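Local coordinates for diacylglycerol O-acyltransferase (Marinobacter hydrocarbonoclasticus, PDB 6CHJ), which probably transfers acyl groups from acyl-CoA to diacylglycerol, forming triacylglycerol, and belongs to the wax ester synthase family of long-chain O-acyltransferases, at residues Y258-A272 with A322-E334. Residues are numbered along the deposited sequence; the frame is centred on the assembly and turned at random.
Sequences YGTTVNDVVTAMCAA and AGERLLKIHHGME
Asp264 OD2, which lies 3.6 Å from His330 CD2 of the facing helix, is gripped twice by Thr261: Thr261 N donates to its anti lone pair, 3.0 Å from Thr261 N to Asp264 OD2, and OG1 donates from above the carboxylate plane. Asp264 N returns a bond to Thr261 OG1, completing a capping box at the start of helix 262-272. Carboxylate and imidazole planes stand 59° apart, while His330 NE2 donates a hydrogen bond to Glu334 OE2. The other oxygen, Asp264 OD1, touches the methyl CE of Met333, which also meets the end of Thr267. Were Asp264 an alanine, Thr261 N and OG1 would probably lose their shared acceptor, and Met333 and His330 the carboxylate they pack on. Beside this polar end, a chi1 of 165° carries Leu326 CG away from its backbone N: CD1 lies 3.8 Å from Ala268 CB, and CD2 sits over one Tyr258 face, offset toward its rim, in a CH-pi contact. Tyr258 OH bonds to Leu449 O of helix 437-453. Farther along, Ile329 CD1 packs 3.6 Å from Ala271 CB. The axes of 262-272 and 322-334 come to 9.2 Å, their directions 124° apart. With Val266, Met269 and Cys270 on Phe423 of strand 420-428, helix 322-334 forms an outer layer, joined by a single knob-into-hole: Leu326 among Ala268, Val265, Asp264 and, before the helix, Tyr258.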
loop_
_atom_site.group_PDB
_atom_site.type_symbol
_atom_site.label_atom_id
_atom_site.label_comp_id
_atom_site.label_asym_id
_atom_site.label_seq_id
_atom_site.Cartn_x
_atom_site.Cartn_y
_atom_site.Cartn_z
ATOM N N TYR B 258 -24.960 -14.669 -35.160
ATOM C CA TYR B 258 -25.803 -13.489 -35.025
ATOM C C TYR B 258 -25.437 -12.386 -36.006
ATOM O O TYR B 258 -26.063 -11.325 -35.978
ATOM C CB TYR B 258 -25.719 -12.932 -33.594
ATOM C CG TYR B 258 -26.292 -13.834 -32.518
ATOM C CD1 TYR B 258 -27.602 -13.696 -32.092
ATOM C CD2 TYR B 258 -25.511 -14.812 -31.926
ATOM C CE1 TYR B 258 -28.115 -14.508 -31.118
ATOM C CE2 TYR B 258 -26.013 -15.626 -30.960
ATOM C CZ TYR B 258 -27.306 -15.476 -30.550
ATOM O OH TYR B 258 -27.792 -16.305 -29.564
ATOM N N GLY B 259 -24.435 -12.594 -36.855
ATOM C CA GLY B 259 -24.017 -11.515 -37.733
ATOM C C GLY B 259 -23.606 -10.263 -36.988
ATOM O O GLY B 259 -24.010 -9.159 -37.371
ATOM N N THR B 260 -22.817 -10.403 -35.923
ATOM C CA THR B 260 -22.271 -9.268 -35.187
ATOM C C THR B 260 -20.750 -9.333 -35.209
ATOM O O THR B 260 -20.162 -10.274 -35.744
ATOM C CB THR B 260 -22.767 -9.235 -33.739
ATOM O OG1 THR B 260 -22.186 -10.330 -33.015
ATOM C CG2 THR B 260 -24.308 -9.289 -33.673
ATOM N N THR B 261 -20.120 -8.310 -34.625
ATOM C CA THR B 261 -18.669 -8.199 -34.530
ATOM C C THR B 261 -18.186 -8.785 -33.210
ATOM O O THR B 261 -18.980 -9.098 -32.319
ATOM C CB THR B 261 -18.217 -6.745 -34.621
ATOM O OG1 THR B 261 -18.484 -6.107 -33.370
ATOM C CG2 THR B 261 -18.967 -5.998 -35.708
ATOM N N VAL B 262 -16.863 -8.935 -33.081
ATOM C CA VAL B 262 -16.304 -9.370 -31.801
ATOM C C VAL B 262 -16.567 -8.323 -30.725
ATOM O O VAL B 262 -17.043 -8.645 -29.629
ATOM C CB VAL B 262 -14.800 -9.683 -31.922
ATOM C CG1 VAL B 262 -14.234 -10.049 -30.545
ATOM C CG2 VAL B 262 -14.570 -10.848 -32.890
ATOM N N ASN B 263 -16.298 -7.051 -31.035
ATOM C CA ASN B 263 -16.532 -5.980 -30.067
ATOM C C ASN B 263 -17.962 -5.995 -29.539
ATOM O O ASN B 263 -18.196 -5.687 -28.364
ATOM C CB ASN B 263 -16.213 -4.620 -30.687
ATOM C CG ASN B 263 -14.837 -4.117 -30.302
ATOM O OD1 ASN B 263 -14.700 -3.063 -29.672
ATOM N ND2 ASN B 263 -13.802 -4.871 -30.676
ATOM N N ASP B 264 -18.937 -6.331 -30.394
ATOM C CA ASP B 264 -20.327 -6.375 -29.947
ATOM C C ASP B 264 -20.524 -7.467 -28.902
ATOM O O ASP B 264 -21.121 -7.229 -27.847
ATOM C CB ASP B 264 -21.273 -6.611 -31.131
ATOM C CG ASP B 264 -21.225 -5.496 -32.161
ATOM O OD1 ASP B 264 -21.353 -4.311 -31.778
ATOM O OD2 ASP B 264 -21.053 -5.811 -33.359
ATOM N N VAL B 265 -20.040 -8.679 -29.183
ATOM C CA VAL B 265 -20.269 -9.789 -28.260
ATOM C C VAL B 265 -19.631 -9.500 -26.901
ATOM O O VAL B 265 -20.242 -9.724 -25.846
ATOM C CB VAL B 265 -19.741 -11.106 -28.858
ATOM C CG1 VAL B 265 -19.821 -12.225 -27.815
ATOM C CG2 VAL B 265 -20.508 -11.471 -30.128
ATOM N N VAL B 266 -18.400 -8.992 -26.904
ATOM C CA VAL B 266 -17.704 -8.743 -25.652
ATOM C C VAL B 266 -18.397 -7.638 -24.855
ATOM O O VAL B 266 -18.447 -7.685 -23.613
ATOM C CB VAL B 266 -16.233 -8.419 -25.957
ATOM C CG1 VAL B 266 -15.539 -8.071 -24.709
ATOM C CG2 VAL B 266 -15.539 -9.620 -26.626
ATOM N N THR B 267 -18.970 -6.649 -25.542
ATOM C CA THR B 267 -19.762 -5.633 -24.851
ATOM C C THR B 267 -21.045 -6.237 -24.295
ATOM O O THR B 267 -21.484 -5.884 -23.193
ATOM C CB THR B 267 -20.068 -4.474 -25.803
ATOM O OG1 THR B 267 -18.831 -3.886 -26.242
ATOM C CG2 THR B 267 -20.914 -3.405 -25.103
ATOM N N ALA B 268 -21.652 -7.155 -25.053
ATOM C CA ALA B 268 -22.819 -7.892 -24.580
ATOM C C ALA B 268 -22.479 -8.758 -23.374
ATOM O O ALA B 268 -23.278 -8.872 -22.437
ATOM C CB ALA B 268 -23.379 -8.758 -25.716
ATOM N N MET B 269 -21.314 -9.409 -23.392
ATOM C CA MET B 269 -20.890 -10.150 -22.207
ATOM C C MET B 269 -20.842 -9.242 -20.984
ATOM O O MET B 269 -21.322 -9.626 -19.911
ATOM C CB MET B 269 -19.537 -10.812 -22.436
ATOM C CG MET B 269 -19.619 -12.101 -23.255
ATOM S SD MET B 269 -17.974 -12.541 -23.826
ATOM C CE MET B 269 -17.170 -12.963 -22.268
ATOM N N CYS B 270 -20.317 -8.013 -21.146
ATOM C CA CYS B 270 -20.321 -7.056 -20.036
ATOM C C CYS B 270 -21.744 -6.666 -19.638
ATOM O O CYS B 270 -22.082 -6.667 -18.448
ATOM C CB CYS B 270 -19.496 -5.811 -20.383
ATOM S SG CYS B 270 -17.716 -6.140 -20.750
ATOM N N ALA B 271 -22.595 -6.323 -20.618
ATOM C CA ALA B 271 -24.002 -6.025 -20.319
ATOM C C ALA B 271 -24.679 -7.161 -19.547
ATOM O O ALA B 271 -25.356 -6.922 -18.539
ATOM C CB ALA B 271 -24.771 -5.747 -21.609
ATOM N N ALA B 272 -24.517 -8.405 -20.009
ATOM C CA ALA B 272 -25.123 -9.541 -19.308
ATOM C C ALA B 272 -24.577 -9.663 -17.888
ATOM O O ALA B 272 -25.349 -9.710 -16.919
ATOM C CB ALA B 272 -24.890 -10.844 -20.085
ATOM N N ALA B 322 -31.028 -12.808 -24.310
ATOM C CA ALA B 322 -29.644 -12.479 -24.624
ATOM C C ALA B 322 -29.489 -12.037 -26.078
ATOM O O ALA B 322 -28.774 -11.066 -26.364
ATOM C CB ALA B 322 -28.753 -13.680 -24.303
ATOM N N GLY B 323 -30.134 -12.739 -27.013
ATOM C CA GLY B 323 -30.038 -12.346 -28.414
ATOM C C GLY B 323 -30.624 -10.969 -28.674
ATOM O O GLY B 323 -30.085 -10.189 -29.459
ATOM N N GLU B 324 -31.725 -10.649 -28.009
ATOM C CA GLU B 324 -32.287 -9.309 -28.106
ATOM C C GLU B 324 -31.290 -8.259 -27.603
ATOM O O GLU B 324 -31.047 -7.239 -28.269
ATOM C CB GLU B 324 -33.590 -9.264 -27.313
ATOM C CG GLU B 324 -34.491 -8.111 -27.659
ATOM C CD GLU B 324 -35.614 -7.961 -26.663
ATOM O OE1 GLU B 324 -36.135 -6.826 -26.519
ATOM O OE2 GLU B 324 -35.963 -8.975 -26.013
ATOM N N ARG B 325 -30.675 -8.519 -26.438
ATOM C CA ARG B 325 -29.742 -7.557 -25.851
ATOM C C ARG B 325 -28.499 -7.376 -26.718
ATOM O O ARG B 325 -28.075 -6.239 -26.965
ATOM C CB ARG B 325 -29.353 -7.980 -24.438
ATOM C CG ARG B 325 -28.938 -6.791 -23.577
ATOM C CD ARG B 325 -28.529 -7.191 -22.171
ATOM N NE ARG B 325 -29.484 -8.129 -21.596
ATOM C CZ ARG B 325 -29.221 -9.411 -21.361
ATOM N NH1 ARG B 325 -28.025 -9.915 -21.655
ATOM N NH2 ARG B 325 -30.157 -10.183 -20.837
ATOM N N LEU B 326 -27.921 -8.470 -27.215
ATOM C CA LEU B 326 -26.777 -8.330 -28.106
ATOM C C LEU B 326 -27.101 -7.422 -29.295
ATOM O O LEU B 326 -26.337 -6.501 -29.604
ATOM C CB LEU B 326 -26.312 -9.705 -28.573
ATOM C CG LEU B 326 -25.373 -9.724 -29.773
ATOM C CD1 LEU B 326 -24.030 -9.105 -29.424
ATOM C CD2 LEU B 326 -25.207 -11.177 -30.277
ATOM N N LEU B 327 -28.255 -7.628 -29.949
ATOM C CA LEU B 327 -28.537 -6.885 -31.181
ATOM C C LEU B 327 -28.915 -5.429 -30.915
ATOM O O LEU B 327 -28.484 -4.536 -31.657
ATOM C CB LEU B 327 -29.637 -7.575 -31.988
ATOM C CG LEU B 327 -29.332 -9.036 -32.287
ATOM C CD1 LEU B 327 -30.626 -9.740 -32.659
ATOM C CD2 LEU B 327 -28.279 -9.158 -33.373
ATOM N N LYS B 328 -29.704 -5.160 -29.870
ATOM C CA LYS B 328 -29.915 -3.767 -29.483
ATOM C C LYS B 328 -28.597 -3.083 -29.125
ATOM O O LYS B 328 -28.442 -1.881 -29.370
ATOM C CB LYS B 328 -30.901 -3.668 -28.316
ATOM C CG LYS B 328 -32.257 -4.286 -28.600
ATOM C CD LYS B 328 -33.378 -3.513 -27.925
ATOM C CE LYS B 328 -34.693 -4.285 -27.979
ATOM N NZ LYS B 328 -35.692 -3.769 -26.991
ATOM N N ILE B 329 -27.640 -3.828 -28.551
ATOM C CA ILE B 329 -26.308 -3.274 -28.304
ATOM C C ILE B 329 -25.584 -3.045 -29.625
ATOM O O ILE B 329 -24.947 -2.002 -29.829
ATOM C CB ILE B 329 -25.493 -4.195 -27.363
ATOM C CG1 ILE B 329 -26.018 -4.125 -25.925
ATOM C CG2 ILE B 329 -24.013 -3.828 -27.387
ATOM C CD1 ILE B 329 -25.689 -5.352 -25.069
ATOM N N HIS B 330 -25.681 -4.007 -30.547
ATOM C CA HIS B 330 -24.951 -3.913 -31.807
ATOM C C HIS B 330 -25.389 -2.688 -32.607
ATOM O O HIS B 330 -24.559 -1.850 -32.986
ATOM C CB HIS B 330 -25.149 -5.200 -32.614
ATOM C CG HIS B 330 -24.969 -5.028 -34.090
ATOM N ND1 HIS B 330 -25.809 -5.615 -35.013
ATOM C CD2 HIS B 330 -24.037 -4.352 -34.806
ATOM C CE1 HIS B 330 -25.409 -5.299 -36.232
ATOM N NE2 HIS B 330 -24.341 -4.525 -36.133
ATOM N N HIS B 331 -26.698 -2.569 -32.873
ATOM C CA HIS B 331 -27.188 -1.422 -33.628
ATOM C C HIS B 331 -26.993 -0.130 -32.853
ATOM O O HIS B 331 -26.702 0.914 -33.454
ATOM C CB HIS B 331 -28.666 -1.619 -34.008
ATOM C CG HIS B 331 -28.880 -2.644 -35.080
ATOM N ND1 HIS B 331 -29.667 -3.762 -34.896
ATOM C CD2 HIS B 331 -28.384 -2.733 -36.338
ATOM C CE1 HIS B 331 -29.652 -4.492 -36.000
ATOM N NE2 HIS B 331 -28.881 -3.891 -36.890
ATOM N N GLY B 332 -27.125 -0.183 -31.524
ATOM C CA GLY B 332 -26.956 1.022 -30.738
ATOM C C GLY B 332 -25.559 1.603 -30.847
ATOM O O GLY B 332 -25.388 2.824 -30.820
ATOM N N MET B 333 -24.547 0.746 -30.988
ATOM C CA MET B 333 -23.178 1.234 -31.113
ATOM C C MET B 333 -22.831 1.564 -32.559
ATOM O O MET B 333 -22.137 2.555 -32.822
ATOM C CB MET B 333 -22.188 0.205 -30.538
ATOM C CG MET B 333 -22.346 -0.000 -29.047
ATOM S SD MET B 333 -20.936 -0.758 -28.238
ATOM C CE MET B 333 -20.967 -2.410 -28.957
ATOM N N GLU B 334 -23.303 0.733 -33.489
ATOM C CA GLU B 334 -23.211 1.049 -34.912
ATOM C C GLU B 334 -23.711 2.463 -35.199
ATOM O O GLU B 334 -23.015 3.275 -35.822
ATOM C CB GLU B 334 -24.020 0.016 -35.700
ATOM C CG GLU B 334 -23.928 0.083 -37.206
ATOM C CD GLU B 334 -24.559 -1.154 -37.849
ATOM O OE1 GLU B 334 -25.766 -1.108 -38.212
ATOM O OE2 GLU B 334 -23.853 -2.186 -37.958
#